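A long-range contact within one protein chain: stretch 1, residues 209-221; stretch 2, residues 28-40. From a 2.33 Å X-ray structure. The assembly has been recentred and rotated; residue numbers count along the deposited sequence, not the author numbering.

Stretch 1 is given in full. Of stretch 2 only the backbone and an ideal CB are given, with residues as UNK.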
# COMPACT_ATOMS: atom_id res chain seq x y z
N ASP A 209 3.32 -9.84 5.37
CA ASP A 209 4.66 -9.33 5.14
C ASP A 209 4.61 -8.29 4.01
O ASP A 209 3.54 -7.96 3.49
CB ASP A 209 5.60 -10.50 4.83
CG ASP A 209 7.06 -10.22 5.11
OD1 ASP A 209 7.44 -9.05 5.29
OD2 ASP A 209 7.85 -11.19 5.12
N ASN A 210 5.77 -7.78 3.59
CA ASN A 210 5.81 -6.72 2.58
C ASN A 210 5.14 -7.16 1.28
O ASN A 210 4.50 -6.36 0.60
CB ASN A 210 7.25 -6.31 2.31
CG ASN A 210 7.93 -5.75 3.53
OD1 ASN A 210 7.51 -4.72 4.06
ND2 ASN A 210 8.96 -6.44 4.00
N ASP A 211 5.32 -8.43 0.91
CA ASP A 211 4.66 -8.94 -0.29
C ASP A 211 3.15 -8.88 -0.16
O ASP A 211 2.45 -8.48 -1.09
CB ASP A 211 5.13 -10.37 -0.59
CG ASP A 211 4.88 -11.33 0.56
OD1 ASP A 211 5.13 -10.97 1.74
OD2 ASP A 211 4.35 -12.43 0.30
N GLY A 212 2.63 -9.29 1.00
CA GLY A 212 1.19 -9.22 1.21
C GLY A 212 0.67 -7.80 1.13
O GLY A 212 -0.37 -7.54 0.53
N HIS A 213 1.41 -6.85 1.72
CA HIS A 213 1.00 -5.45 1.66
C HIS A 213 1.09 -4.91 0.25
O HIS A 213 0.26 -4.09 -0.16
CB HIS A 213 1.83 -4.62 2.64
CG HIS A 213 1.34 -4.74 4.05
ND1 HIS A 213 0.27 -4.01 4.53
CD2 HIS A 213 1.71 -5.56 5.06
CE1 HIS A 213 0.02 -4.35 5.78
NE2 HIS A 213 0.89 -5.29 6.13
N MET A 214 2.05 -5.39 -0.54
CA MET A 214 2.11 -4.95 -1.93
C MET A 214 0.96 -5.55 -2.73
O MET A 214 0.41 -4.88 -3.61
CB MET A 214 3.46 -5.30 -2.54
CG MET A 214 3.73 -4.62 -3.87
SD MET A 214 3.40 -2.84 -3.88
CE MET A 214 2.37 -2.70 -5.33
N VAL A 215 0.56 -6.78 -2.42
CA VAL A 215 -0.63 -7.35 -3.06
C VAL A 215 -1.86 -6.55 -2.67
O VAL A 215 -2.74 -6.29 -3.50
CB VAL A 215 -0.77 -8.84 -2.71
CG1 VAL A 215 -2.16 -9.33 -3.05
CG2 VAL A 215 0.27 -9.66 -3.47
N MET A 216 -1.94 -6.15 -1.41
CA MET A 216 -3.07 -5.33 -0.97
C MET A 216 -3.10 -4.00 -1.71
O MET A 216 -4.17 -3.53 -2.12
CB MET A 216 -3.00 -5.10 0.54
CG MET A 216 -3.31 -6.33 1.35
SD MET A 216 -2.89 -6.19 3.10
CE MET A 216 -4.26 -5.19 3.69
N ALA A 217 -1.93 -3.38 -1.87
CA ALA A 217 -1.86 -2.14 -2.63
C ALA A 217 -2.29 -2.38 -4.07
O ALA A 217 -3.06 -1.59 -4.63
CB ALA A 217 -0.44 -1.58 -2.57
N TYR A 218 -1.81 -3.47 -4.66
CA TYR A 218 -2.18 -3.84 -6.02
C TYR A 218 -3.69 -3.95 -6.15
O TYR A 218 -4.29 -3.37 -7.07
CB TYR A 218 -1.52 -5.19 -6.37
CG TYR A 218 -2.21 -5.94 -7.47
CD1 TYR A 218 -2.04 -5.58 -8.80
CD2 TYR A 218 -3.10 -6.97 -7.18
CE1 TYR A 218 -2.69 -6.25 -9.81
CE2 TYR A 218 -3.76 -7.64 -8.18
CZ TYR A 218 -3.55 -7.28 -9.49
OH TYR A 218 -4.22 -7.95 -10.50
N LEU A 219 -4.32 -4.64 -5.21
CA LEU A 219 -5.76 -4.84 -5.29
C LEU A 219 -6.52 -3.54 -5.11
O LEU A 219 -7.52 -3.30 -5.80
CB LEU A 219 -6.20 -5.87 -4.24
CG LEU A 219 -5.74 -7.29 -4.54
CD1 LEU A 219 -5.92 -8.21 -3.33
CD2 LEU A 219 -6.50 -7.82 -5.78
N PHE A 220 -6.07 -2.67 -4.20
CA PHE A 220 -6.76 -1.40 -4.02
C PHE A 220 -6.60 -0.52 -5.25
O PHE A 220 -7.54 0.17 -5.67
CB PHE A 220 -6.26 -0.68 -2.77
CG PHE A 220 -7.08 0.52 -2.37
CD1 PHE A 220 -8.13 0.40 -1.48
CD2 PHE A 220 -6.79 1.76 -2.90
CE1 PHE A 220 -8.89 1.51 -1.13
CE2 PHE A 220 -7.54 2.88 -2.55
CZ PHE A 220 -8.59 2.75 -1.66
N LEU A 221 -5.42 -0.55 -5.87
CA LEU A 221 -5.22 0.20 -7.10
C LEU A 221 -6.07 -0.36 -8.24
O LEU A 221 -6.58 0.40 -9.07
CB LEU A 221 -3.74 0.17 -7.49
CG LEU A 221 -2.86 0.92 -6.48
CD1 LEU A 221 -1.39 0.64 -6.76
CD2 LEU A 221 -3.17 2.41 -6.53
N UNK A 28 -3.69 -3.53 13.42
CA UNK A 28 -2.25 -3.68 13.33
C UNK A 28 -1.80 -3.90 11.90
O UNK A 28 -0.67 -3.54 11.54
CB UNK A 28 -1.78 -4.84 14.21
N UNK A 29 -2.64 -4.51 11.06
CA UNK A 29 -2.26 -4.69 9.67
C UNK A 29 -2.02 -3.33 9.01
O UNK A 29 -1.03 -3.14 8.30
CB UNK A 29 -3.34 -5.47 8.92
N UNK A 30 -2.89 -2.36 9.31
CA UNK A 30 -2.70 -0.98 8.87
C UNK A 30 -1.58 -0.29 9.63
O UNK A 30 -0.69 0.33 9.04
CB UNK A 30 -4.00 -0.19 9.04
N UNK A 31 -1.61 -0.40 10.96
CA UNK A 31 -0.67 0.31 11.82
C UNK A 31 0.78 -0.01 11.45
O UNK A 31 1.56 0.89 11.12
CB UNK A 31 -0.93 -0.04 13.29
N UNK A 32 1.13 -1.29 11.47
CA UNK A 32 2.49 -1.68 11.21
C UNK A 32 2.79 -2.05 9.77
O UNK A 32 3.93 -2.43 9.48
CB UNK A 32 2.85 -2.86 12.11
N UNK A 33 1.82 -1.95 8.86
CA UNK A 33 2.02 -2.37 7.49
C UNK A 33 2.24 -1.22 6.51
O UNK A 33 2.13 -0.04 6.83
CB UNK A 33 0.82 -3.20 7.04
N UNK A 34 2.50 -1.60 5.25
CA UNK A 34 2.92 -0.64 4.24
C UNK A 34 1.99 -0.52 3.04
O UNK A 34 2.29 0.25 2.12
CB UNK A 34 4.32 -1.02 3.75
N UNK A 35 0.85 -1.21 3.04
CA UNK A 35 0.01 -1.16 1.85
C UNK A 35 -0.36 0.27 1.51
O UNK A 35 -0.38 0.65 0.33
CB UNK A 35 -1.25 -2.00 2.05
N UNK A 36 -0.64 1.10 2.53
CA UNK A 36 -1.00 2.49 2.28
C UNK A 36 0.20 3.27 1.76
O UNK A 36 0.05 4.13 0.88
CB UNK A 36 -1.54 3.14 3.55
N UNK A 37 1.39 2.96 2.27
CA UNK A 37 2.61 3.57 1.75
C UNK A 37 2.86 3.15 0.30
O UNK A 37 3.30 3.96 -0.53
CB UNK A 37 3.81 3.19 2.62
N UNK A 38 2.59 1.88 -0.03
CA UNK A 38 2.77 1.41 -1.40
C UNK A 38 1.76 2.06 -2.34
O UNK A 38 2.09 2.40 -3.49
CB UNK A 38 2.64 -0.11 -1.46
N UNK A 39 0.54 2.28 -1.86
CA UNK A 39 -0.48 2.98 -2.66
C UNK A 39 -0.05 4.43 -2.93
O UNK A 39 -0.15 4.93 -4.06
CB UNK A 39 -1.83 2.96 -1.94
N UNK A 40 0.40 5.13 -1.88
CA UNK A 40 0.90 6.48 -2.08
C UNK A 40 2.07 6.48 -3.05
O UNK A 40 2.17 7.36 -3.91
CB UNK A 40 1.32 7.10 -0.75

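Position 28 lies in a helical turn whose CB has nothing of stretch 1 within 5.5 Å, so many residues would do; it is Ser 28. At 29 the CB points sideways, 4.7 Å from His 213 CE1 and 5.3 Å from Met 216 CE. An aliphatic side chain of moderate length could cover that methyl, and the deposited Ile 29 does so, its CG2 4.0 Å from Met 216 CE. Its backbone O also lies 3.0 Å from His 213 CE1, at the edge of the imidazole.

The CB at 30 points away from stretch 1, and that at 31 is out of reach of it, so stretch 1 restricts neither. They are Thr 30 and Asp 31. At 32 an ideal CB would have room, and phi/psi of -94°/2° does not demand glycine; the residue is nevertheless Gly 32.

Position 33 is the most sharply determined. Its backbone angles, -103°/176°, are open to most residues, so they do not by themselves demand glycine, but its ideal CB would fall 1.9 Å from His 213 CE1, a clash. With the backbone and ring as they are, only glycine fits. Gly 33 lets its CA approach one face of the imidazole, 3.6 Å from the centroid of the His 213 ring, in a CH-pi contact.

At 34 the CB points sideways, 4.5 Å from His 213 CB and 4.9 Å from Asn 210 OD1. That carbonyl oxygen invites a side chain with a donor, and lysine, arginine or glutamine would be plausible. Arg 34 extends through t rotamers at chi2 and chi3, bringing NH1 to 3.3 Å from Asn 210 OD1.

Position 35 points toward stretch 1, its CB 3.4 Å from His 213 O and 3.9 Å from Met 216 CB. A large side chain, aliphatic or aromatic, could run alongside the histidine and methionine. Tyr 35 does, with chi1 p: its ring meets that of His 213 rim to rim with the planes at 0°, and its CD2 lies 3.7 Å from Met 216 CE. Its OH, beyond these contacts, shares a hydrogen bond with Thr 30 OG1 at 2.6 Å.

Position 36 points away and 37 sideways, leaving choice wide. His 36 turns back within its own stretch, NE2 donating to Thr 30 O at 2.8 Å; Ser 37 does not touch stretch 1.

At 38 the CB points toward stretch 1, 3.6 Å from Ala 217 CB and 3.7 Å from Met 214 SD. The small alanine lets the CB come this near, and a bulky apolar group, such as leucine, methionine or phenylalanine, could lie in the hollow toward Asn 210, His 213 and Met 214. Phe 38 fills it as a knob among Asn 210, His 213, Met 214 and Ala 217; Met 214 SD lies obliquely 4.4 Å from the centroid of the Phe 38 ring.

The CB at 39 points sideways, but Ala 217, Phe 220 and Leu 221 offer an apolar surface suited to leucine, isoleucine or methionine. Ile 39 reaches all three: CG1 is 3.7 Å from Ala 217 CB, CD1 3.7 Å from Phe 220 CD2, and CG2 4.1 Å from Leu 221 CD2. Position 40 points away, unconstrained by stretch 1, and holds Trp 40.

Stretch 2 28-40: SITDGGRYHSFIW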
# COMPACT_ATOMS: atom_id res chain seq x y z
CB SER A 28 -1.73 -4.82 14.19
OG SER A 28 -2.51 -5.99 14.02
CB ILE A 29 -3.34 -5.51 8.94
CG1 ILE A 29 -3.39 -6.92 9.57
CG2 ILE A 29 -3.05 -5.56 7.45
CD1 ILE A 29 -4.70 -7.66 9.36
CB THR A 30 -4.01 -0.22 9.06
OG1 THR A 30 -5.04 -0.85 8.29
CG2 THR A 30 -3.85 1.25 8.67
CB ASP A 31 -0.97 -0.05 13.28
CG ASP A 31 -0.10 0.70 14.29
OD1 ASP A 31 0.73 1.55 13.89
OD2 ASP A 31 -0.30 0.48 15.50
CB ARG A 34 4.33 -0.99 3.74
CG ARG A 34 5.47 -0.60 4.69
CD ARG A 34 6.79 -1.08 4.11
NE ARG A 34 7.97 -0.75 4.91
CZ ARG A 34 8.37 -1.42 5.99
NH1 ARG A 34 7.66 -2.45 6.46
NH2 ARG A 34 9.47 -1.05 6.62
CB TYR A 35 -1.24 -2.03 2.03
CG TYR A 35 -2.27 -1.52 3.02
CD1 TYR A 35 -3.21 -0.53 2.66
CD2 TYR A 35 -2.36 -2.05 4.30
CE1 TYR A 35 -4.17 -0.07 3.57
CE2 TYR A 35 -3.32 -1.60 5.21
CZ TYR A 35 -4.22 -0.62 4.85
OH TYR A 35 -5.16 -0.18 5.76
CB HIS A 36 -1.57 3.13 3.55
CG HIS A 36 -0.86 2.73 4.81
ND1 HIS A 36 0.34 3.27 5.20
CD2 HIS A 36 -1.21 1.85 5.78
CE1 HIS A 36 0.71 2.73 6.35
NE2 HIS A 36 -0.21 1.87 6.72
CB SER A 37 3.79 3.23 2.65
OG SER A 37 4.96 3.94 2.28
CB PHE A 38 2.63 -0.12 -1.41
CG PHE A 38 3.72 -0.85 -0.64
CD1 PHE A 38 4.94 -0.23 -0.36
CD2 PHE A 38 3.53 -2.15 -0.19
CE1 PHE A 38 5.94 -0.90 0.33
CE2 PHE A 38 4.52 -2.83 0.52
CZ PHE A 38 5.73 -2.20 0.77
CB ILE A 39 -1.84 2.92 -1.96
CG1 ILE A 39 -2.39 1.49 -1.93
CG2 ILE A 39 -2.83 3.83 -2.66
CD1 ILE A 39 -3.62 1.32 -0.99
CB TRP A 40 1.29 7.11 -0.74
CG TRP A 40 1.35 8.63 -0.75
CD1 TRP A 40 1.16 9.46 -1.83
CD2 TRP A 40 1.63 9.49 0.36
NE1 TRP A 40 1.31 10.77 -1.45
CE2 TRP A 40 1.59 10.82 -0.11
CE3 TRP A 40 1.91 9.26 1.72
CZ2 TRP A 40 1.82 11.92 0.73
CZ3 TRP A 40 2.14 10.35 2.55
CH2 TRP A 40 2.10 11.66 2.05
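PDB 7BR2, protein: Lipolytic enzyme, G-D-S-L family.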